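Local coordinates for protein putative TIM-barrel metal-dependent hydrolase (Mycobacterium avium subsp. paratuberculosis S397, PDB 4DZI) that is a putative metal-dependent hydrolase of the amidohydrolase family, binding two neighbouring cadmium ions in the crystal and probably acting as a hydrolase whose substrate is not established, at residues D11-H15 and S291-G295; K190-P196 and V225-H230; G295-V299 and I331-D337; V348-F353 and K383-A389. All blocks are in the same frame, centred on the assembly; numbering follows the deposited sequence. Where two conformers were deposited one is given.

Contact 1. Residues D11-H15 and S291-G295. With CD (cadmium ion), chain Q; CD (cadmium ion), chain P.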
# COMPACT_ATOMS: atom_id res chain seq x y z
N ASP C 11 -8.45 -26.12 -12.29
CA ASP C 11 -7.78 -24.83 -12.54
C ASP C 11 -8.68 -23.72 -12.02
O ASP C 11 -9.78 -23.50 -12.57
CB ASP C 11 -7.58 -24.69 -14.06
CG ASP C 11 -6.61 -23.58 -14.43
OD1 ASP C 11 -6.53 -22.61 -13.65
OD2 ASP C 11 -5.95 -23.67 -15.50
N VAL C 12 -8.26 -23.00 -10.96
CA VAL C 12 -9.16 -22.00 -10.38
C VAL C 12 -9.09 -20.63 -11.08
O VAL C 12 -9.78 -19.69 -10.67
CB VAL C 12 -8.95 -21.83 -8.85
CG1 VAL C 12 -9.03 -23.20 -8.13
CG2 VAL C 12 -7.63 -21.12 -8.53
N ASP C 13 -8.30 -20.53 -12.14
CA ASP C 13 -8.22 -19.24 -12.83
C ASP C 13 -8.19 -19.47 -14.33
O ASP C 13 -7.12 -19.68 -14.92
CB ASP C 13 -6.96 -18.47 -12.45
CG ASP C 13 -7.00 -17.04 -12.92
OD1 ASP C 13 -7.97 -16.64 -13.63
OD2 ASP C 13 -6.02 -16.32 -12.60
N ASN C 14 -9.38 -19.38 -14.92
CA ASN C 14 -9.49 -19.39 -16.37
C ASN C 14 -10.40 -18.26 -16.79
O ASN C 14 -11.18 -17.75 -16.01
CB ASN C 14 -10.07 -20.74 -16.86
CG ASN C 14 -9.02 -21.71 -17.38
OD1 ASN C 14 -9.27 -22.42 -18.38
ND2 ASN C 14 -7.90 -21.84 -16.68
N HIS C 15 -10.25 -17.81 -18.05
CA HIS C 15 -11.11 -16.75 -18.59
C HIS C 15 -11.82 -17.08 -19.88
O HIS C 15 -11.36 -17.91 -20.66
CB HIS C 15 -10.27 -15.46 -18.78
CG HIS C 15 -9.79 -14.89 -17.48
ND1 HIS C 15 -10.56 -14.09 -16.73
CD2 HIS C 15 -8.61 -15.10 -16.76
CE1 HIS C 15 -9.92 -13.77 -15.59
NE2 HIS C 15 -8.73 -14.37 -15.60
N SER C 291 -8.61 -15.82 -3.10
CA SER C 291 -7.93 -14.75 -3.84
C SER C 291 -7.40 -15.30 -5.15
O SER C 291 -6.65 -16.28 -5.14
CB SER C 291 -6.77 -14.21 -2.98
OG SER C 291 -5.93 -13.37 -3.75
N ILE C 292 -7.83 -14.71 -6.27
CA ILE C 292 -7.40 -15.20 -7.59
C ILE C 292 -6.70 -14.09 -8.39
O ILE C 292 -7.23 -12.98 -8.54
CB ILE C 292 -8.63 -15.72 -8.38
CG1 ILE C 292 -9.48 -16.66 -7.51
CG2 ILE C 292 -8.18 -16.39 -9.69
CD1 ILE C 292 -10.76 -17.15 -8.18
N GLU C 293 -5.52 -14.41 -8.91
CA GLU C 293 -4.71 -13.48 -9.74
C GLU C 293 -4.29 -12.23 -9.00
O GLU C 293 -4.05 -11.20 -9.62
CB GLU C 293 -5.37 -13.13 -11.10
CG GLU C 293 -4.29 -12.82 -12.17
CD GLU C 293 -4.80 -12.44 -13.54
OE1 GLU C 293 -4.05 -11.74 -14.25
OE2 GLU C 293 -5.93 -12.82 -13.91
N ASN C 294 -4.16 -12.34 -7.69
CA ASN C 294 -3.66 -11.19 -6.93
C ASN C 294 -2.25 -11.42 -6.36
O ASN C 294 -1.74 -10.54 -5.63
CB ASN C 294 -4.63 -10.93 -5.79
CG ASN C 294 -6.05 -10.69 -6.30
OD1 ASN C 294 -6.25 -9.89 -7.20
ND2 ASN C 294 -7.02 -11.42 -5.73
N GLY C 295 -1.64 -12.58 -6.65
CA GLY C 295 -0.35 -13.00 -6.04
C GLY C 295 -0.58 -13.50 -4.62
O GLY C 295 -1.70 -13.49 -4.13
CD CD Q . -7.30 -14.54 -13.94
CD CD P . -5.23 -12.30 -16.24
O HOH W 1 -4.66 -16.81 -10.27
O HOH W 2 -6.66 -10.32 -15.80
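Asp13 and Glu293 turn their carboxylates toward one cadmium ion; the two side chains cross at about a right angle, and their carboxylate planes are 42° apart. Asp13 grips the ion with both oxygens, unevenly: OD1 of Asp13 lies 2.2 Å from the metal and OD2 2.6 Å. Glu293 brings OE2 to the same ion at 2.2 Å and His15 adds NE2, its ring plane 71° from the Glu293 carboxylate. The extended Glu293 chain, CG anti to the backbone N (chi1 -151°), carries the carboxylate far enough to reach a second cadmium as well, and OE2 bridges the two ions. This is the binuclear centre at the mouth of an amidohydrolase TIM barrel: Asp13 and His15, on strand 9-15, stand where many amidohydrolases carry the HxH motif, probably as its counterpart, and Glu293 follows strand 289-292. His230 and Asp356 complete the first site; Asp356, His359 and Glu361 join Glu293 at the second. CG2 of Ile292 touches CG of Asp13 at 3.5 Å, bringing an apolar methyl against the carboxylate. A water donates to Asp13 OD2 and accepts a weak bond from the Glu293 N. Asp13 N bonds to Asp11 OD1 at 3.1 Å in an Asx turn.

Contact 2. Residues K190-P196 and V225-H230. With CD (cadmium ion), chain Q.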
# COMPACT_ATOMS: atom_id res chain seq x y z
N LYS C 190 -21.64 -21.99 -7.73
CA LYS C 190 -20.80 -22.65 -6.73
C LYS C 190 -19.69 -21.72 -6.22
O LYS C 190 -18.94 -22.07 -5.28
CB LYS C 190 -20.17 -23.93 -7.31
CG LYS C 190 -21.19 -24.95 -7.82
CD LYS C 190 -22.15 -25.37 -6.73
CE LYS C 190 -22.92 -26.64 -7.15
NZ LYS C 190 -23.76 -26.40 -8.36
N LEU C 191 -19.56 -20.58 -6.88
CA LEU C 191 -18.52 -19.56 -6.54
C LEU C 191 -19.11 -18.23 -6.99
O LEU C 191 -19.73 -18.17 -8.07
CB LEU C 191 -17.20 -19.84 -7.28
CG LEU C 191 -16.07 -18.80 -7.14
CD1 LEU C 191 -15.56 -18.69 -5.70
CD2 LEU C 191 -14.92 -19.17 -8.07
N VAL C 192 -18.99 -17.17 -6.18
CA VAL C 192 -19.42 -15.86 -6.65
C VAL C 192 -18.23 -14.90 -6.55
O VAL C 192 -17.38 -15.06 -5.66
CB VAL C 192 -20.61 -15.28 -5.85
CG1 VAL C 192 -21.76 -16.28 -5.79
CG2 VAL C 192 -20.16 -14.89 -4.45
N LEU C 193 -18.18 -13.91 -7.42
CA LEU C 193 -17.09 -12.93 -7.36
C LEU C 193 -17.59 -11.63 -6.74
O LEU C 193 -18.59 -11.09 -7.19
CB LEU C 193 -16.58 -12.60 -8.77
CG LEU C 193 -16.07 -13.83 -9.51
CD1 LEU C 193 -15.58 -13.36 -10.88
CD2 LEU C 193 -14.96 -14.52 -8.74
N VAL C 194 -16.90 -11.13 -5.72
CA VAL C 194 -17.16 -9.79 -5.24
C VAL C 194 -15.89 -9.02 -5.53
O VAL C 194 -14.80 -9.57 -5.41
CB VAL C 194 -17.46 -9.80 -3.72
CG1 VAL C 194 -17.48 -8.38 -3.14
CG2 VAL C 194 -18.83 -10.47 -3.45
N ARG C 195 -16.04 -7.77 -5.96
CA ARG C 195 -14.86 -7.03 -6.37
C ARG C 195 -13.96 -6.69 -5.16
O ARG C 195 -14.46 -6.23 -4.14
CB ARG C 195 -15.28 -5.76 -7.10
CG ARG C 195 -14.08 -5.02 -7.70
CD ARG C 195 -14.52 -3.88 -8.62
NE ARG C 195 -15.36 -2.94 -7.87
CZ ARG C 195 -15.14 -1.63 -7.78
NH1 ARG C 195 -14.09 -1.06 -8.37
NH2 ARG C 195 -16.00 -0.87 -7.09
N PRO C 196 -12.64 -6.88 -5.29
CA PRO C 196 -11.74 -6.54 -4.16
C PRO C 196 -11.50 -5.03 -4.12
O PRO C 196 -10.48 -4.54 -4.58
CB PRO C 196 -10.43 -7.29 -4.49
CG PRO C 196 -10.49 -7.49 -5.99
CD PRO C 196 -11.96 -7.66 -6.33
N VAL C 225 -20.98 -21.63 -0.38
CA VAL C 225 -20.44 -21.05 -1.60
C VAL C 225 -19.41 -19.95 -1.26
O VAL C 225 -19.75 -18.95 -0.59
CB VAL C 225 -21.59 -20.45 -2.46
CG1 VAL C 225 -21.06 -19.52 -3.54
CG2 VAL C 225 -22.43 -21.58 -3.07
N PRO C 226 -18.15 -20.14 -1.71
CA PRO C 226 -17.13 -19.13 -1.40
C PRO C 226 -17.32 -17.82 -2.14
O PRO C 226 -17.93 -17.77 -3.20
CB PRO C 226 -15.81 -19.79 -1.85
CG PRO C 226 -16.13 -21.19 -2.24
CD PRO C 226 -17.61 -21.28 -2.47
N VAL C 227 -16.77 -16.75 -1.57
CA VAL C 227 -16.64 -15.50 -2.28
C VAL C 227 -15.25 -15.49 -2.90
O VAL C 227 -14.25 -15.78 -2.23
CB VAL C 227 -16.84 -14.27 -1.36
CG1 VAL C 227 -15.97 -14.36 -0.10
CG2 VAL C 227 -16.60 -12.97 -2.14
N GLY C 228 -15.18 -15.16 -4.19
CA GLY C 228 -13.87 -15.05 -4.82
C GLY C 228 -13.56 -13.59 -5.08
O GLY C 228 -14.45 -12.80 -5.39
N PHE C 229 -12.27 -13.24 -4.90
CA PHE C 229 -11.78 -11.89 -5.14
C PHE C 229 -10.72 -11.97 -6.24
O PHE C 229 -9.60 -12.45 -6.02
CB PHE C 229 -11.12 -11.30 -3.87
CG PHE C 229 -12.10 -11.03 -2.76
CD1 PHE C 229 -13.02 -10.01 -2.87
CD2 PHE C 229 -12.13 -11.83 -1.62
CE1 PHE C 229 -13.95 -9.77 -1.85
CE2 PHE C 229 -13.07 -11.60 -0.60
CZ PHE C 229 -13.98 -10.57 -0.73
N HIS C 230 -11.07 -11.52 -7.44
CA HIS C 230 -10.16 -11.59 -8.57
C HIS C 230 -9.69 -10.23 -8.92
O HIS C 230 -10.48 -9.28 -8.85
CB HIS C 230 -10.90 -12.14 -9.81
CG HIS C 230 -9.99 -12.35 -11.02
ND1 HIS C 230 -9.59 -11.35 -11.84
CD2 HIS C 230 -9.37 -13.51 -11.47
CE1 HIS C 230 -8.76 -11.84 -12.78
NE2 HIS C 230 -8.61 -13.15 -12.56
CD CD Q . -7.30 -14.54 -13.94
O HOH W 3 -13.72 -10.72 -7.87
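Val192 meets the segment 225-230 through both its backbone polar atoms: its N donates to Pro226 O at 3.2 Å, and its O receives the Gly228 N at 2.6 Å. Val194 N then donates to Gly228 O at 3.0 Å, so the parallel ladder runs from Pro226 to Gly228. Gly228 sits where side chains crowd in, with Leu191 CD1 3.9 Å from the Gly228 N and Leu193 CD2 close to its carbonyl. Val192 and Val227 point to the face away from Leu193; beside them Val194 CG2 packs on Val227 CG2 at 3.6 Å, and Val192 CG1 touches Val225 CG1. These strands and helix 214-223 form a beta-alpha-beta unit of the TIM barrel, the helix covering the valine face through Trp217 and Leu220. Past the ladder direct backbone bonding gives way to a water, which donates to Val194 O and accepts from His230 N. Phe229, with CG anti to its carbonyl carbon (chi1 -68°), lies alongside Val194 and takes Val227 CG2 over one face, near the rim. Pro196 CD rests 3.3 Å from His230 O. His230 has CG anti to the backbone N (chi1 -175°), which carries its ring away from segment 190-196, and NE2 binds a cadmium ion at 2.4 Å. Asp13, His15, Glu293 and Asp356 hold the same ion, while helix 266-277 packs on Phe229 and Pro196.

Contact 3. Residues G295-V299 and I331-D337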
# COMPACT_ATOMS: atom_id res chain seq x y z
N GLY C 295 -1.64 -12.58 -6.65
CA GLY C 295 -0.35 -13.00 -6.04
C GLY C 295 -0.58 -13.50 -4.62
O GLY C 295 -1.70 -13.49 -4.13
N SER C 296 0.50 -13.86 -3.92
CA SER C 296 0.40 -14.27 -2.54
C SER C 296 1.36 -13.44 -1.71
O SER C 296 1.41 -13.60 -0.51
CB SER C 296 0.74 -15.77 -2.35
OG SER C 296 2.09 -16.07 -2.71
N TYR C 297 2.09 -12.53 -2.36
CA TYR C 297 3.05 -11.72 -1.58
C TYR C 297 2.36 -10.85 -0.55
O TYR C 297 2.98 -10.45 0.44
CB TYR C 297 3.76 -10.80 -2.55
CG TYR C 297 4.97 -10.08 -2.04
CD1 TYR C 297 6.06 -10.78 -1.61
CD2 TYR C 297 5.03 -8.69 -2.06
CE1 TYR C 297 7.21 -10.12 -1.18
CE2 TYR C 297 6.15 -8.03 -1.64
CZ TYR C 297 7.24 -8.74 -1.21
OH TYR C 297 8.39 -8.07 -0.83
N PHE C 298 1.09 -10.52 -0.76
CA PHE C 298 0.38 -9.71 0.22
C PHE C 298 0.28 -10.33 1.62
O PHE C 298 0.13 -9.62 2.63
CB PHE C 298 -1.04 -9.33 -0.26
CG PHE C 298 -2.05 -10.46 -0.18
CD1 PHE C 298 -2.83 -10.63 0.97
CD2 PHE C 298 -2.27 -11.28 -1.26
CE1 PHE C 298 -3.77 -11.65 1.07
CE2 PHE C 298 -3.21 -12.30 -1.17
CZ PHE C 298 -3.97 -12.48 -0.01
N VAL C 299 0.33 -11.66 1.71
CA VAL C 299 0.04 -12.35 2.96
C VAL C 299 0.96 -11.93 4.10
O VAL C 299 0.53 -11.69 5.21
CB VAL C 299 0.15 -13.87 2.77
CG1 VAL C 299 -0.15 -14.62 4.06
CG2 VAL C 299 -0.80 -14.32 1.67
N ILE C 331 -5.66 -19.18 -1.44
CA ILE C 331 -4.91 -18.25 -2.29
C ILE C 331 -4.31 -18.94 -3.51
O ILE C 331 -3.56 -19.92 -3.39
CB ILE C 331 -3.77 -17.63 -1.48
CG1 ILE C 331 -4.36 -16.80 -0.33
CG2 ILE C 331 -2.92 -16.74 -2.39
CD1 ILE C 331 -3.30 -16.30 0.64
N ALA C 332 -4.63 -18.42 -4.71
CA ALA C 332 -3.91 -18.82 -5.92
C ALA C 332 -2.70 -17.90 -6.08
O ALA C 332 -2.86 -16.72 -6.40
CB ALA C 332 -4.81 -18.67 -7.16
N PRO C 333 -1.49 -18.41 -5.86
CA PRO C 333 -0.31 -17.54 -5.94
C PRO C 333 0.10 -17.23 -7.38
O PRO C 333 -0.35 -17.87 -8.36
CB PRO C 333 0.78 -18.40 -5.29
CG PRO C 333 0.38 -19.82 -5.71
CD PRO C 333 -1.13 -19.79 -5.49
N TYR C 334 0.99 -16.25 -7.53
CA TYR C 334 1.64 -16.06 -8.83
C TYR C 334 2.73 -17.14 -8.98
O TYR C 334 3.26 -17.66 -7.98
CB TYR C 334 2.23 -14.63 -8.99
CG TYR C 334 1.24 -13.48 -9.26
CD1 TYR C 334 0.08 -13.67 -10.02
CD2 TYR C 334 1.50 -12.18 -8.80
CE1 TYR C 334 -0.79 -12.61 -10.28
CE2 TYR C 334 0.62 -11.13 -9.06
CZ TYR C 334 -0.54 -11.34 -9.79
OH TYR C 334 -1.43 -10.27 -10.05
N TYR C 335 3.03 -17.49 -10.23
CA TYR C 335 3.97 -18.60 -10.55
C TYR C 335 5.35 -18.45 -9.93
O TYR C 335 5.98 -19.46 -9.63
CB TYR C 335 4.11 -18.79 -12.06
CG TYR C 335 2.83 -18.43 -12.75
CD1 TYR C 335 1.64 -19.04 -12.39
CD2 TYR C 335 2.80 -17.42 -13.71
CE1 TYR C 335 0.44 -18.70 -12.99
CE2 TYR C 335 1.61 -17.06 -14.31
CZ TYR C 335 0.44 -17.70 -13.95
OH TYR C 335 -0.75 -17.34 -14.55
N GLU C 336 5.80 -17.21 -9.73
CA GLU C 336 7.15 -16.94 -9.23
C GLU C 336 7.24 -16.78 -7.72
O GLU C 336 8.32 -16.64 -7.16
CB GLU C 336 7.73 -15.69 -9.91
CG GLU C 336 8.18 -15.91 -11.35
CD GLU C 336 9.37 -16.85 -11.46
OE1 GLU C 336 9.26 -17.85 -12.19
OE2 GLU C 336 10.42 -16.61 -10.82
N ASP C 337 6.10 -16.82 -7.06
CA ASP C 337 6.08 -16.72 -5.61
C ASP C 337 6.86 -17.87 -4.93
O ASP C 337 6.97 -18.98 -5.46
CB ASP C 337 4.62 -16.71 -5.11
CG ASP C 337 3.86 -15.47 -5.53
OD1 ASP C 337 4.46 -14.51 -6.09
OD2 ASP C 337 2.64 -15.43 -5.27
O HOH W 4 -4.13 -14.38 -5.40
O HOH W 5 -2.21 -14.84 -8.26
O HOH W 6 2.74 -12.39 -5.34
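Ser296 and Asp337 make the tight polar centre of this contact. Asp337 OD2 accepts three bonds: from Ser296 OG at 2.7 Å, from Ser296 N at 3.0 Å, and from Tyr334 N within its own loop. The backbone N of Ser296 arrives on the syn side, 28° out of the carboxylate plane; the hydroxyl comes from above one face, 46° out of the plane, and Tyr334 N from the opposite face. Three donors fix the rotation of the carboxylate and would probably favour its charged form. Ser296 OG reaches it by standing between its own backbone N and carbonyl carbon (chi1 63°). On the apolar flank, Ile331 CG2 touches Ser296 CB, and CD1 approaches Phe298 CZ at 3.9 Å. Waters fill polar gaps between the loops: one accepts from Gly295 N and donates to Ala332 O; another accepts from Tyr297 N and donates to Asp337 OD1. The solvent side is the Tyr334 edge, where, in the conformer described, the ring lies with one face over Gly295, whose CA is 3.6 Å from the centroid in a CH-pi contact. Tyr297 turns its ring away from the loop, to a cation-pi contact with Lys304 of the second subunit. The aspartate closes a type I turn, Tyr334 to Asp337, and ties together two strand-to-helix loops at the metal-binding, C-terminal end of the TIM-barrel strands, leading to helices 298-312 and 339-346.

Contact 4. Residues V348-F353 and K383-A389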
# COMPACT_ATOMS: atom_id res chain seq x y z
N VAL C 348 -0.11 -25.72 3.30
CA VAL C 348 -0.16 -26.19 1.94
C VAL C 348 -1.62 -26.38 1.47
O VAL C 348 -1.90 -26.30 0.25
CB VAL C 348 0.62 -27.50 1.81
CG1 VAL C 348 -0.06 -28.59 2.63
CG2 VAL C 348 0.76 -27.89 0.36
N ASP C 349 -2.54 -26.61 2.41
CA ASP C 349 -3.93 -26.87 2.01
C ASP C 349 -4.64 -25.63 1.48
O ASP C 349 -5.74 -25.73 0.91
CB ASP C 349 -4.73 -27.47 3.17
CG ASP C 349 -4.79 -26.54 4.38
OD1 ASP C 349 -3.72 -26.30 5.00
OD2 ASP C 349 -5.89 -26.06 4.70
N LYS C 350 -4.04 -24.45 1.63
CA LYS C 350 -4.68 -23.23 1.16
C LYS C 350 -4.11 -22.71 -0.16
O LYS C 350 -4.57 -21.66 -0.66
CB LYS C 350 -4.58 -22.14 2.25
CG LYS C 350 -5.48 -22.47 3.46
CD LYS C 350 -6.92 -22.70 3.02
CE LYS C 350 -7.91 -22.45 4.15
NZ LYS C 350 -8.05 -23.67 4.98
N ILE C 351 -3.14 -23.43 -0.72
CA ILE C 351 -2.49 -22.99 -1.96
C ILE C 351 -3.22 -23.61 -3.16
O ILE C 351 -3.39 -24.83 -3.22
CB ILE C 351 -1.01 -23.38 -1.96
CG1 ILE C 351 -0.28 -22.65 -0.83
CG2 ILE C 351 -0.36 -23.06 -3.30
CD1 ILE C 351 1.19 -23.04 -0.74
N LEU C 352 -3.67 -22.75 -4.07
CA LEU C 352 -4.38 -23.21 -5.25
C LEU C 352 -3.63 -23.02 -6.55
O LEU C 352 -3.11 -21.94 -6.85
CB LEU C 352 -5.72 -22.48 -5.37
CG LEU C 352 -6.73 -22.67 -4.24
CD1 LEU C 352 -7.93 -21.75 -4.35
CD2 LEU C 352 -7.20 -24.13 -4.30
N PHE C 353 -3.64 -24.05 -7.38
CA PHE C 353 -3.23 -23.87 -8.77
C PHE C 353 -4.25 -23.12 -9.62
O PHE C 353 -5.44 -23.47 -9.65
CB PHE C 353 -2.94 -25.25 -9.37
CG PHE C 353 -3.19 -25.34 -10.85
CD1 PHE C 353 -2.39 -24.66 -11.76
CD2 PHE C 353 -4.23 -26.13 -11.32
CE1 PHE C 353 -2.63 -24.78 -13.12
CE2 PHE C 353 -4.49 -26.23 -12.68
CZ PHE C 353 -3.67 -25.59 -13.58
N LYS C 383 -2.69 -31.96 -3.82
CA LYS C 383 -3.55 -31.01 -3.14
C LYS C 383 -3.57 -29.71 -3.92
O LYS C 383 -4.63 -29.14 -4.17
CB LYS C 383 -3.07 -30.69 -1.71
CG LYS C 383 -3.19 -31.87 -0.76
CD LYS C 383 -2.70 -31.45 0.62
CE LYS C 383 -3.09 -32.54 1.62
NZ LYS C 383 -2.86 -32.16 3.04
N ILE C 384 -2.38 -29.22 -4.25
CA ILE C 384 -2.26 -27.91 -4.92
C ILE C 384 -2.91 -27.92 -6.31
O ILE C 384 -3.61 -26.96 -6.71
CB ILE C 384 -0.79 -27.50 -5.01
CG1 ILE C 384 -0.29 -27.20 -3.58
CG2 ILE C 384 -0.61 -26.27 -5.88
CD1 ILE C 384 1.21 -27.00 -3.52
N MET C 385 -2.72 -29.01 -7.04
CA MET C 385 -3.26 -29.10 -8.40
C MET C 385 -4.72 -29.51 -8.54
O MET C 385 -5.32 -29.33 -9.60
CB MET C 385 -2.40 -30.07 -9.23
CG MET C 385 -0.94 -29.67 -9.38
SD MET C 385 -0.68 -28.04 -10.16
CE MET C 385 -1.30 -28.28 -11.81
N ARG C 386 -5.29 -30.05 -7.48
CA ARG C 386 -6.64 -30.57 -7.58
C ARG C 386 -7.46 -30.52 -6.29
O ARG C 386 -8.54 -29.95 -6.26
CB ARG C 386 -6.52 -32.02 -8.06
CG ARG C 386 -7.86 -32.70 -8.18
CD ARG C 386 -7.68 -34.11 -8.68
NE ARG C 386 -9.03 -34.67 -8.66
CZ ARG C 386 -9.93 -34.56 -9.63
NH1 ARG C 386 -9.66 -33.97 -10.79
NH2 ARG C 386 -11.16 -35.05 -9.43
N ASP C 387 -6.96 -31.13 -5.21
CA ASP C 387 -7.89 -31.34 -4.11
C ASP C 387 -8.15 -30.12 -3.23
O ASP C 387 -9.22 -30.01 -2.61
CB ASP C 387 -7.44 -32.52 -3.29
CG ASP C 387 -7.64 -33.82 -4.05
OD1 ASP C 387 -8.69 -33.96 -4.71
OD2 ASP C 387 -6.77 -34.68 -4.01
N ASN C 388 -7.20 -29.18 -3.15
CA ASN C 388 -7.51 -28.00 -2.36
C ASN C 388 -8.67 -27.22 -2.97
O ASN C 388 -9.46 -26.63 -2.25
CB ASN C 388 -6.31 -27.07 -2.30
CG ASN C 388 -5.18 -27.65 -1.46
OD1 ASN C 388 -5.38 -28.57 -0.67
ND2 ASN C 388 -3.99 -27.11 -1.62
N ALA C 389 -8.74 -27.17 -4.29
CA ALA C 389 -9.85 -26.47 -4.97
C ALA C 389 -11.18 -27.17 -4.65
O ALA C 389 -12.18 -26.52 -4.47
CB ALA C 389 -9.62 -26.44 -6.47
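Asn388 pushes its amide into the hollow formed by the curled chain of Val348 to Ile351. ND2 of Asn388 gives a straight bond to Ile351 O at 2.8 Å, in the plane of its own amide, and a weak one to Val348 O at 2.9 Å. With CG anti to the carbonyl carbon (chi1 -70°), the amide leans over the Asp349 carbonyl. One turn earlier, Ile384 is the bump that fills the space between Val348 and Ile351: its CD1 meets Val348 CG2 at 4.0 Å, the two side chains crossing at about a right angle, while its CG2 runs beside Ile351 CG2. The segment 348-353 leads from helix 339-346 into what is probably the eighth strand position of the TIM barrel, between Ile331 and Val12, and helix 378-393 lies against its outside. Phe353 N bonds to Ile384 O at 3.0 Å, consistent with the pi-type turn at 383-387, in which Asn388 N bonds to Lys383 O instead. Met385, bent at chi2 and chi3, sets its CE over the centre of the Phe353 ring, 3.6 Å from the centroid, with SD oblique in a Met-aromatic contact. Leu352 CD2 slots against Ala389 N at 3.4 Å.

How the contacts relate
Contact 2 is nested within the loop that contact 1 closes; contacts 3 and 4 follow in series, contact 3 starting at the Gly295 it shares with contact 1. The centres of contacts 1 and 2 are 11 Å apart; their strands 289-292 and 227-230 are sheet neighbours, and both hold the same cadmium ion. Strand 329-331 extends this sheet beside 289-292, with Ser291 O to Ala332 N joining contacts 1 and 3. Ile331 pairs with Lys350 and Leu352 of contact 4, and Phe353 O with Val12 N returns to contact 1, about 12 Å between centres. The contacts thus follow the barrel wall round to strand 9-15; contact 2 stays about 17 Å from contacts 3 and 4, centre to centre.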